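Local atomic coordinates of D-glycero-alpha-D-manno-heptose 7-phosphate kinase (Campylobacter jejuni subsp. jejuni, PDB entry 4N3O), a protein that catalyses the ATP-dependent phosphorylation of D-glycero-alpha-D-manno-heptose 7-phosphate at C-1, the first step toward the GDP-heptose used for capsule polysaccharide. Residues 36-44 with 328-338; 119-128 with 140-151. All blocks are in the same frame, centred on the assembly; numbering follows the deposited sequence.

In the fold
Both contacts border the probable active site of this GHMP kinase, their centres about 16 Å apart. Contact 1 joins the bend between strands 31-40 and 42-50 to the connection that runs from strand 326-327 of the four-stranded C-terminal sheet back to strand 338-341 of the large sheet. Contact 2 pairs helix 118-134, whose start belongs to the probable ATP site, with helix 140-153. They meet where I44 CD1 packs 3.6 Å from T121 CG2 and V337 CG2 lies 3.7 Å from K128 CG. S119 and E151 probably bind magnesium; between side chains, S120 lies about 3 Å from D163, the probable proton acceptor, and T39 about 5 Å from R14, the probable transition-state stabiliser.

Contact 1 of 2, residues 36-44 with 328-338; sequences LNATISLYI and QDFSFTKEGVK
S41 and S331 grip each other twice at the corner where strand 31-40 gives way to strand 42-50. S41 N donates to S331 O (2.9 Å), and S331 N returns a bond to S41 OG (2.8 Å). The hydroxyl reaches that amide because OG sits between the backbone N and the carbonyl carbon of its own residue (chi1 63°); it also donates to a water that in turn donates to D329 O. Two residues along each chain, T333 N donates to T39 O from above the carbonyl plane, while the two threonine side chains cross at about a right angle and join OG1 to OG1 at 2.8 Å. A second water donates to both T39 O and T333 O.

On the apolar side, the CG2 branch of I40 touches both phenylalanine rings obliquely, 3.6 Å from F330 CD2 and 3.7 Å from F332 CD1. F330 CE2 stands 3.8 Å over one face of F332, toward its rim. L42 and Q328 slide past each other in opposite directions, the rotation of the Q328 amide set by a nearly straight bond from NE2 to D329 O, which lies in the amide plane. Y43 OH points at the T333 methyl, CG2, 3.4 Å away.

F332 N is taken up by E199, and T39 OG1 also bonds G171 N. With backbone, hydroxyl and water bonds gathered around a single beta bridge (I40 with F332), the irregular link from the C-terminal sheet is tied to the bend of the large N-terminal sheet largely by polar chemistry, with I40 and the two phenylalanines packed on one flank.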
loop_
_atom_site.group_PDB
_atom_site.type_symbol
_atom_site.label_atom_id
_atom_site.label_comp_id
_atom_site.label_asym_id
_atom_site.label_seq_id
_atom_site.Cartn_x
_atom_site.Cartn_y
_atom_site.Cartn_z
ATOM N N LEU A 36 12.086 -5.560 16.614
ATOM C CA LEU A 36 11.019 -6.144 15.831
ATOM C C LEU A 36 10.695 -5.123 14.792
ATOM O O LEU A 36 10.210 -4.044 15.136
ATOM C CB LEU A 36 9.774 -6.399 16.671
ATOM C CG LEU A 36 8.512 -6.766 15.877
ATOM C CD1 LEU A 36 8.706 -8.071 15.132
ATOM C CD2 LEU A 36 7.286 -6.853 16.761
ATOM N N ASN A 37 10.989 -5.429 13.527
ATOM C CA ASN A 37 10.648 -4.506 12.461
ATOM C C ASN A 37 9.812 -5.206 11.406
ATOM O O ASN A 37 9.627 -6.436 11.439
ATOM C CB ASN A 37 11.876 -3.830 11.890
ATOM C CG ASN A 37 12.880 -4.810 11.397
ATOM O OD1 ASN A 37 12.524 -5.864 10.859
ATOM N ND2 ASN A 37 14.157 -4.480 11.565
ATOM N N ALA A 38 9.276 -4.411 10.493
ATOM C CA ALA A 38 8.380 -4.937 9.490
ATOM C C ALA A 38 8.407 -4.038 8.289
ATOM O O ALA A 38 8.350 -2.829 8.433
ATOM C CB ALA A 38 6.970 -5.006 10.061
ATOM N N THR A 39 8.502 -4.623 7.105
ATOM C CA THR A 39 8.524 -3.815 5.893
ATOM C C THR A 39 7.174 -3.257 5.599
ATOM O O THR A 39 6.148 -3.864 5.946
ATOM C CB THR A 39 9.031 -4.607 4.682
ATOM O OG1 THR A 39 8.321 -5.842 4.577
ATOM C CG2 THR A 39 10.511 -4.906 4.833
ATOM N N ILE A 40 7.161 -2.088 4.963
ATOM C CA ILE A 40 5.917 -1.423 4.598
ATOM C C ILE A 40 5.885 -1.019 3.140
ATOM O O ILE A 40 6.909 -1.007 2.474
ATOM C CB ILE A 40 5.637 -0.225 5.491
ATOM C CG1 ILE A 40 6.808 0.761 5.469
ATOM C CG2 ILE A 40 5.384 -0.702 6.904
ATOM C CD1 ILE A 40 6.524 2.024 6.261
ATOM N N SER A 41 4.693 -0.642 2.678
ATOM C CA SER A 41 4.426 -0.320 1.272
ATOM C C SER A 41 4.913 1.055 0.800
ATOM O O SER A 41 4.210 1.741 0.080
ATOM C CB SER A 41 2.902 -0.445 1.004
ATOM O OG SER A 41 2.174 0.499 1.796
ATOM N N LEU A 42 6.099 1.456 1.234
ATOM C CA LEU A 42 6.713 2.714 0.825
ATOM C C LEU A 42 8.049 2.199 0.324
ATOM O O LEU A 42 8.740 1.464 1.020
ATOM C CB LEU A 42 6.859 3.679 1.994
ATOM C CG LEU A 42 5.546 4.066 2.674
ATOM C CD1 LEU A 42 5.804 4.821 3.961
ATOM C CD2 LEU A 42 4.686 4.898 1.755
ATOM N N TYR A 43 8.412 2.586 -0.880
ATOM C CA TYR A 43 9.532 1.978 -1.526
ATOM C C TYR A 43 10.562 2.893 -2.142
ATOM O O TYR A 43 10.333 4.085 -2.367
ATOM C CB TYR A 43 8.969 1.162 -2.717
ATOM C CG TYR A 43 7.915 0.117 -2.401
ATOM C CD1 TYR A 43 8.281 -1.162 -2.011
ATOM C CD2 TYR A 43 6.542 0.386 -2.566
ATOM C CE1 TYR A 43 7.328 -2.136 -1.753
ATOM C CE2 TYR A 43 5.573 -0.591 -2.298
ATOM C CZ TYR A 43 5.981 -1.849 -1.911
ATOM O OH TYR A 43 5.066 -2.833 -1.646
ATOM N N ILE A 44 11.686 2.269 -2.454
ATOM C CA ILE A 44 12.754 2.867 -3.228
ATOM C C ILE A 44 12.707 2.119 -4.558
ATOM O O ILE A 44 12.725 0.886 -4.582
ATOM C CB ILE A 44 14.123 2.745 -2.558
ATOM C CG1 ILE A 44 14.158 3.752 -1.410
ATOM C CG2 ILE A 44 15.233 3.034 -3.573
ATOM C CD1 ILE A 44 15.475 3.876 -0.711
ATOM N N GLN A 328 0.441 9.295 6.047
ATOM C CA GLN A 328 0.863 8.399 4.997
ATOM C C GLN A 328 0.251 7.024 5.196
ATOM O O GLN A 328 0.608 6.323 6.131
ATOM C CB GLN A 328 2.389 8.292 4.990
ATOM C CG GLN A 328 2.951 7.333 3.956
ATOM C CD GLN A 328 2.687 7.796 2.529
ATOM O OE1 GLN A 328 3.190 8.829 2.100
ATOM N NE2 GLN A 328 1.914 7.027 1.794
ATOM N N ASP A 329 -0.693 6.654 4.334
ATOM C CA ASP A 329 -1.295 5.331 4.377
ATOM C C ASP A 329 -0.219 4.333 3.955
ATOM O O ASP A 329 0.687 4.663 3.190
ATOM C CB ASP A 329 -2.472 5.187 3.381
ATOM C CG ASP A 329 -3.726 5.990 3.778
ATOM O OD1 ASP A 329 -3.781 6.584 4.887
ATOM O OD2 ASP A 329 -4.684 6.007 2.957
ATOM N N PHE A 330 -0.345 3.105 4.439
ATOM C CA PHE A 330 0.582 2.059 4.108
ATOM C C PHE A 330 0.020 0.716 4.522
ATOM O O PHE A 330 -0.900 0.656 5.301
ATOM C CB PHE A 330 1.899 2.276 4.873
ATOM C CG PHE A 330 1.788 2.003 6.331
ATOM C CD1 PHE A 330 1.339 2.972 7.193
ATOM C CD2 PHE A 330 2.134 0.750 6.847
ATOM C CE1 PHE A 330 1.239 2.720 8.556
ATOM C CE2 PHE A 330 2.019 0.480 8.205
ATOM C CZ PHE A 330 1.572 1.472 9.062
ATOM N N SER A 331 0.627 -0.352 4.019
ATOM C CA SER A 331 0.305 -1.719 4.421
ATOM C C SER A 331 1.631 -2.341 4.835
ATOM O O SER A 331 2.691 -1.848 4.450
ATOM C CB SER A 331 -0.152 -2.543 3.226
ATOM O OG SER A 331 -1.039 -1.831 2.423
ATOM N N PHE A 332 1.580 -3.428 5.590
ATOM C CA PHE A 332 2.789 -4.192 5.864
ATOM C C PHE A 332 2.941 -5.119 4.672
ATOM O O PHE A 332 1.958 -5.659 4.212
ATOM C CB PHE A 332 2.666 -4.997 7.149
ATOM C CG PHE A 332 2.569 -4.142 8.360
ATOM C CD1 PHE A 332 3.660 -3.369 8.767
ATOM C CD2 PHE A 332 1.410 -4.090 9.105
ATOM C CE1 PHE A 332 3.590 -2.558 9.882
ATOM C CE2 PHE A 332 1.341 -3.284 10.231
ATOM C CZ PHE A 332 2.434 -2.509 10.615
ATOM N N THR A 333 4.143 -5.267 4.130
ATOM C CA THR A 333 4.341 -6.169 2.986
ATOM C C THR A 333 4.997 -7.459 3.405
ATOM O O THR A 333 5.703 -7.506 4.414
ATOM C CB THR A 333 5.251 -5.575 1.909
ATOM O OG1 THR A 333 6.559 -5.347 2.461
ATOM C CG2 THR A 333 4.664 -4.295 1.363
ATOM N N LYS A 334 4.789 -8.481 2.579
ATOM C CA LYS A 334 5.295 -9.835 2.791
ATOM C C LYS A 334 6.675 -10.022 2.203
ATOM O O LYS A 334 7.479 -10.773 2.731
ATOM C CB LYS A 334 4.370 -10.839 2.072
ATOM C CG LYS A 334 2.931 -10.858 2.569
ATOM C CD LYS A 334 2.705 -11.847 3.694
ATOM C CE LYS A 334 2.690 -13.269 3.159
ATOM N NZ LYS A 334 2.392 -14.262 4.222
ATOM N N GLU A 335 6.922 -9.366 1.079
ATOM C CA GLU A 335 8.184 -9.493 0.379
ATOM C C GLU A 335 9.203 -8.430 0.702
ATOM O O GLU A 335 8.879 -7.326 1.129
ATOM C CB GLU A 335 7.961 -9.428 -1.151
ATOM C CG GLU A 335 7.717 -10.753 -1.857
ATOM C CD GLU A 335 7.767 -10.615 -3.385
ATOM O OE1 GLU A 335 6.942 -9.861 -3.955
ATOM O OE2 GLU A 335 8.620 -11.279 -4.021
ATOM N N GLY A 336 10.451 -8.780 0.433
ATOM C CA GLY A 336 11.559 -7.846 0.517
ATOM C C GLY A 336 11.786 -7.380 -0.922
ATOM O O GLY A 336 10.842 -7.340 -1.730
ATOM N N VAL A 337 13.037 -7.074 -1.264
ATOM C CA VAL A 337 13.360 -6.579 -2.592
ATOM C C VAL A 337 12.877 -7.501 -3.708
ATOM O O VAL A 337 13.042 -8.709 -3.630
ATOM C CB VAL A 337 14.883 -6.365 -2.762
ATOM C CG1 VAL A 337 15.628 -7.689 -2.741
ATOM C CG2 VAL A 337 15.175 -5.606 -4.045
ATOM N N LYS A 338 12.233 -6.927 -4.723
ATOM C CA LYS A 338 11.832 -7.722 -5.884
ATOM C C LYS A 338 12.439 -7.074 -7.136
ATOM O O LYS A 338 12.733 -5.893 -7.144
ATOM C CB LYS A 338 10.307 -7.876 -6.035
ATOM C CG LYS A 338 9.545 -6.660 -6.537
ATOM C CD LYS A 338 8.745 -5.946 -5.465
ATOM C CE LYS A 338 7.502 -6.750 -5.131
ATOM N NZ LYS A 338 6.654 -6.031 -4.152
HETATM O O HOH W 1 5.752 -6.460 6.866
HETATM O O HOH W 2 1.562 3.005 0.907
#

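Contact 2 of 2, residues 119-128 with 140-151; sequences SSTLVVGVIK and EYEIAKLAYEIE
Helix segments 119-128 and 140-151 cross at 124° between their N-to-C directions, with axes 9.1 Å apart at closest approach and V124 and A147 as the nearest pair of CA atoms. The small A147 lets the helices come together: its CB meets V124 CG2 at 3.6 Å and V123 CG1 at 3.8 Å. Beside it, I127 enters as a knob among I143, L146, A147 and I150. Its two branches divide the work. CG2, anti to the backbone N, faces I143 CG2 and L146 CD2, whereas CD1 at the end of the other branch lies against the A147 backbone, 3.6 Å from its CA, and reaches I150 CD1. The I127 and I143 side chains slide past each other in opposite directions.

Polar groups close both ends of this apolar strip. At one end, the K128 chain bends at chi2 (65°), packs CD crosswise on I143 CD1 and carries NZ to E140 OE2 in a long salt bridge of 3.9 Å. At the other, E151 extends beyond CG toward the start of helix 118-134, and S120 OG donates to the syn lone pair of E151 OE1 at 2.8 Å. The serine bond probably helps to fix the carboxylate beside S119, consistent with the magnesium-binding role inferred for both residues; Q164 adds a weak hydrogen bond to OE1. E151 OE2 comes 3.4 Å from S119 CB.

Both helices belong to the GHMP kinase N-terminal domain, and helix 118-134 begins in the glycine-rich loop 113-119, the probable ATP-binding loop of this family. Helix 162-169 touches the pair, D163 and Q164 on S120 and T168 on V124 and E140. Strand 6-21 backs T121, V124 and K128, while helix 82-96 packs on L122, V126 and L146, and its R90 forms a salt bridge with E149.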
loop_
_atom_site.group_PDB
_atom_site.type_symbol
_atom_site.label_atom_id
_atom_site.label_comp_id
_atom_site.label_asym_id
_atom_site.label_seq_id
_atom_site.Cartn_x
_atom_site.Cartn_y
_atom_site.Cartn_z
ATOM N N SER A 119 18.662 4.462 3.774
ATOM C CA SER A 119 19.983 4.212 3.161
ATOM C C SER A 119 20.249 2.748 2.829
ATOM O O SER A 119 20.791 2.424 1.772
ATOM C CB SER A 119 21.085 4.720 4.071
ATOM O OG SER A 119 20.894 6.093 4.354
ATOM N N SER A 120 19.883 1.872 3.746
ATOM C CA SER A 120 20.077 0.448 3.559
ATOM C C SER A 120 19.170 -0.031 2.443
ATOM O O SER A 120 19.578 -0.830 1.624
ATOM C CB SER A 120 19.715 -0.296 4.840
ATOM O OG SER A 120 20.412 0.254 5.933
ATOM N N THR A 121 17.922 0.436 2.467
ATOM C CA THR A 121 16.945 0.120 1.454
ATOM C C THR A 121 17.444 0.519 0.045
ATOM O O THR A 121 17.226 -0.202 -0.927
ATOM C CB THR A 121 15.600 0.840 1.762
ATOM O OG1 THR A 121 15.049 0.345 2.989
ATOM C CG2 THR A 121 14.586 0.618 0.661
ATOM N N LEU A 122 18.112 1.660 -0.061
ATOM C CA LEU A 122 18.630 2.122 -1.359
ATOM C C LEU A 122 19.768 1.228 -1.861
ATOM O O LEU A 122 19.768 0.784 -3.024
ATOM C CB LEU A 122 19.111 3.572 -1.247
ATOM C CG LEU A 122 19.779 4.202 -2.471
ATOM C CD1 LEU A 122 18.869 4.165 -3.680
ATOM C CD2 LEU A 122 20.177 5.636 -2.157
ATOM N N VAL A 123 20.728 0.953 -0.980
ATOM C CA VAL A 123 21.890 0.128 -1.347
ATOM C C VAL A 123 21.440 -1.263 -1.808
ATOM O O VAL A 123 21.941 -1.799 -2.801
ATOM C CB VAL A 123 22.903 0.009 -0.186
ATOM C CG1 VAL A 123 24.033 -0.956 -0.555
ATOM C CG2 VAL A 123 23.463 1.382 0.208
ATOM N N VAL A 124 20.490 -1.844 -1.083
ATOM C CA VAL A 124 19.944 -3.163 -1.442
ATOM C C VAL A 124 19.262 -3.146 -2.816
ATOM O O VAL A 124 19.495 -4.018 -3.633
ATOM C CB VAL A 124 18.992 -3.682 -0.345
ATOM C CG1 VAL A 124 18.148 -4.843 -0.840
ATOM C CG2 VAL A 124 19.802 -4.091 0.877
ATOM N N GLY A 125 18.440 -2.146 -3.085
ATOM C CA GLY A 125 17.775 -2.085 -4.377
ATOM C C GLY A 125 18.737 -1.996 -5.549
ATOM O O GLY A 125 18.529 -2.623 -6.576
ATOM N N VAL A 126 19.808 -1.229 -5.386
ATOM C CA VAL A 126 20.791 -1.045 -6.450
ATOM C C VAL A 126 21.624 -2.322 -6.672
ATOM O O VAL A 126 21.776 -2.808 -7.812
ATOM C CB VAL A 126 21.677 0.148 -6.112
ATOM C CG1 VAL A 126 22.782 0.305 -7.128
ATOM C CG2 VAL A 126 20.820 1.409 -6.029
ATOM N N ILE A 127 22.143 -2.877 -5.579
ATOM C CA ILE A 127 22.907 -4.106 -5.650
ATOM C C ILE A 127 22.078 -5.154 -6.367
ATOM O O ILE A 127 22.574 -5.848 -7.242
ATOM C CB ILE A 127 23.292 -4.607 -4.240
ATOM C CG1 ILE A 127 24.370 -3.693 -3.641
ATOM C CG2 ILE A 127 23.838 -6.018 -4.314
ATOM C CD1 ILE A 127 24.641 -3.899 -2.163
ATOM N N LYS A 128 20.799 -5.256 -6.004
ATOM C CA LYS A 128 19.884 -6.243 -6.611
ATOM C C LYS A 128 19.702 -6.010 -8.096
ATOM O O LYS A 128 19.537 -6.945 -8.860
ATOM C CB LYS A 128 18.531 -6.191 -5.911
ATOM C CG LYS A 128 17.518 -7.195 -6.409
ATOM C CD LYS A 128 17.907 -8.642 -6.146
ATOM C CE LYS A 128 16.837 -9.546 -6.710
ATOM N NZ LYS A 128 17.169 -10.969 -6.516
ATOM N N GLU A 140 19.625 -13.831 -1.298
ATOM C CA GLU A 140 19.158 -12.669 -0.577
ATOM C C GLU A 140 20.078 -12.318 0.611
ATOM O O GLU A 140 20.391 -11.151 0.815
ATOM C CB GLU A 140 17.703 -12.877 -0.150
ATOM C CG GLU A 140 16.761 -13.327 -1.285
ATOM C CD GLU A 140 16.527 -12.299 -2.405
ATOM O OE1 GLU A 140 15.412 -12.316 -2.995
ATOM O OE2 GLU A 140 17.422 -11.476 -2.702
ATOM N N TYR A 141 20.519 -13.307 1.386
ATOM C CA TYR A 141 21.431 -13.045 2.519
ATOM C C TYR A 141 22.759 -12.413 2.061
ATOM O O TYR A 141 23.258 -11.474 2.680
ATOM C CB TYR A 141 21.703 -14.320 3.316
ATOM C CG TYR A 141 22.878 -14.194 4.253
ATOM C CD1 TYR A 141 22.782 -13.470 5.438
ATOM C CD2 TYR A 141 24.086 -14.805 3.954
ATOM C CE1 TYR A 141 23.865 -13.355 6.295
ATOM C CE2 TYR A 141 25.173 -14.699 4.801
ATOM C CZ TYR A 141 25.062 -13.974 5.969
ATOM O OH TYR A 141 26.160 -13.884 6.803
ATOM N N GLU A 142 23.298 -12.932 0.960
ATOM C CA GLU A 142 24.542 -12.434 0.378
ATOM C C GLU A 142 24.360 -10.997 -0.085
ATOM O O GLU A 142 25.287 -10.210 -0.030
ATOM C CB GLU A 142 25.008 -13.362 -0.759
ATOM C CG GLU A 142 25.454 -14.734 -0.238
ATOM C CD GLU A 142 25.282 -15.881 -1.232
ATOM O OE1 GLU A 142 25.062 -15.632 -2.439
ATOM O OE2 GLU A 142 25.356 -17.055 -0.789
ATOM N N ILE A 143 23.150 -10.636 -0.500
ATOM C CA ILE A 143 22.909 -9.252 -0.904
ATOM C C ILE A 143 22.843 -8.344 0.317
ATOM O O ILE A 143 23.358 -7.228 0.294
ATOM C CB ILE A 143 21.655 -9.117 -1.783
ATOM C CG1 ILE A 143 21.964 -9.650 -3.181
ATOM C CG2 ILE A 143 21.196 -7.669 -1.862
ATOM C CD1 ILE A 143 20.754 -9.677 -4.107
ATOM N N ALA A 144 22.237 -8.826 1.392
ATOM C CA ALA A 144 22.172 -8.038 2.621
ATOM C C ALA A 144 23.575 -7.851 3.209
ATOM O O ALA A 144 23.877 -6.761 3.705
ATOM C CB ALA A 144 21.255 -8.695 3.639
ATOM N N LYS A 145 24.429 -8.892 3.163
ATOM C CA LYS A 145 25.792 -8.729 3.680
ATOM C C LYS A 145 26.525 -7.675 2.888
ATOM O O LYS A 145 27.057 -6.707 3.440
ATOM C CB LYS A 145 26.634 -10.019 3.662
ATOM C CG LYS A 145 26.438 -10.920 4.871
ATOM C CD LYS A 145 27.723 -11.652 5.291
ATOM C CE LYS A 145 28.208 -12.750 4.343
ATOM N NZ LYS A 145 28.736 -12.270 3.037
ATOM N N LEU A 146 26.543 -7.861 1.580
ATOM C CA LEU A 146 27.224 -6.934 0.718
ATOM C C LEU A 146 26.732 -5.513 1.045
ATOM O O LEU A 146 27.529 -4.617 1.279
ATOM C CB LEU A 146 27.008 -7.338 -0.732
ATOM C CG LEU A 146 27.921 -6.719 -1.769
ATOM C CD1 LEU A 146 29.380 -7.021 -1.449
ATOM C CD2 LEU A 146 27.553 -7.263 -3.140
ATOM N N ALA A 147 25.420 -5.329 1.121
ATOM C CA ALA A 147 24.854 -4.017 1.460
ATOM C C ALA A 147 25.394 -3.463 2.799
ATOM O O ALA A 147 25.703 -2.269 2.926
ATOM C CB ALA A 147 23.343 -4.107 1.522
ATOM N N TYR A 148 25.494 -4.330 3.797
ATOM C CA TYR A 148 25.973 -3.927 5.111
ATOM C C TYR A 148 27.444 -3.521 5.087
ATOM O O TYR A 148 27.822 -2.526 5.701
ATOM C CB TYR A 148 25.740 -5.059 6.120
ATOM C CG TYR A 148 26.334 -4.812 7.484
ATOM C CD1 TYR A 148 25.752 -3.899 8.363
ATOM C CD2 TYR A 148 27.460 -5.506 7.904
ATOM C CE1 TYR A 148 26.287 -3.673 9.622
ATOM C CE2 TYR A 148 28.009 -5.287 9.161
ATOM C CZ TYR A 148 27.421 -4.370 10.018
ATOM O OH TYR A 148 27.962 -4.145 11.269
ATOM N N GLU A 149 28.266 -4.285 4.366
ATOM C CA GLU A 149 29.705 -4.020 4.283
ATOM C C GLU A 149 29.965 -2.672 3.652
ATOM O O GLU A 149 30.782 -1.869 4.138
ATOM C CB GLU A 149 30.397 -5.115 3.477
ATOM C CG GLU A 149 30.275 -6.495 4.125
ATOM C CD GLU A 149 31.021 -7.593 3.379
ATOM O OE1 GLU A 149 31.556 -7.311 2.279
ATOM O OE2 GLU A 149 31.078 -8.742 3.896
ATOM N N ILE A 150 29.260 -2.424 2.561
ATOM C CA ILE A 150 29.397 -1.180 1.833
ATOM C C ILE A 150 28.941 -0.027 2.713
ATOM O O ILE A 150 29.595 1.015 2.758
ATOM C CB ILE A 150 28.604 -1.233 0.499
ATOM C CG1 ILE A 150 29.298 -2.201 -0.475
ATOM C CG2 ILE A 150 28.501 0.140 -0.144
ATOM C CD1 ILE A 150 28.498 -2.502 -1.725
ATOM N N GLU A 151 27.855 -0.231 3.456
ATOM C CA GLU A 151 27.314 0.843 4.285
ATOM C C GLU A 151 28.145 1.171 5.541
ATOM O O GLU A 151 28.218 2.343 5.920
ATOM C CB GLU A 151 25.838 0.593 4.641
ATOM C CG GLU A 151 25.145 1.825 5.219
ATOM C CD GLU A 151 23.646 1.654 5.414
ATOM O OE1 GLU A 151 23.105 0.565 5.108
ATOM O OE2 GLU A 151 22.999 2.621 5.869
#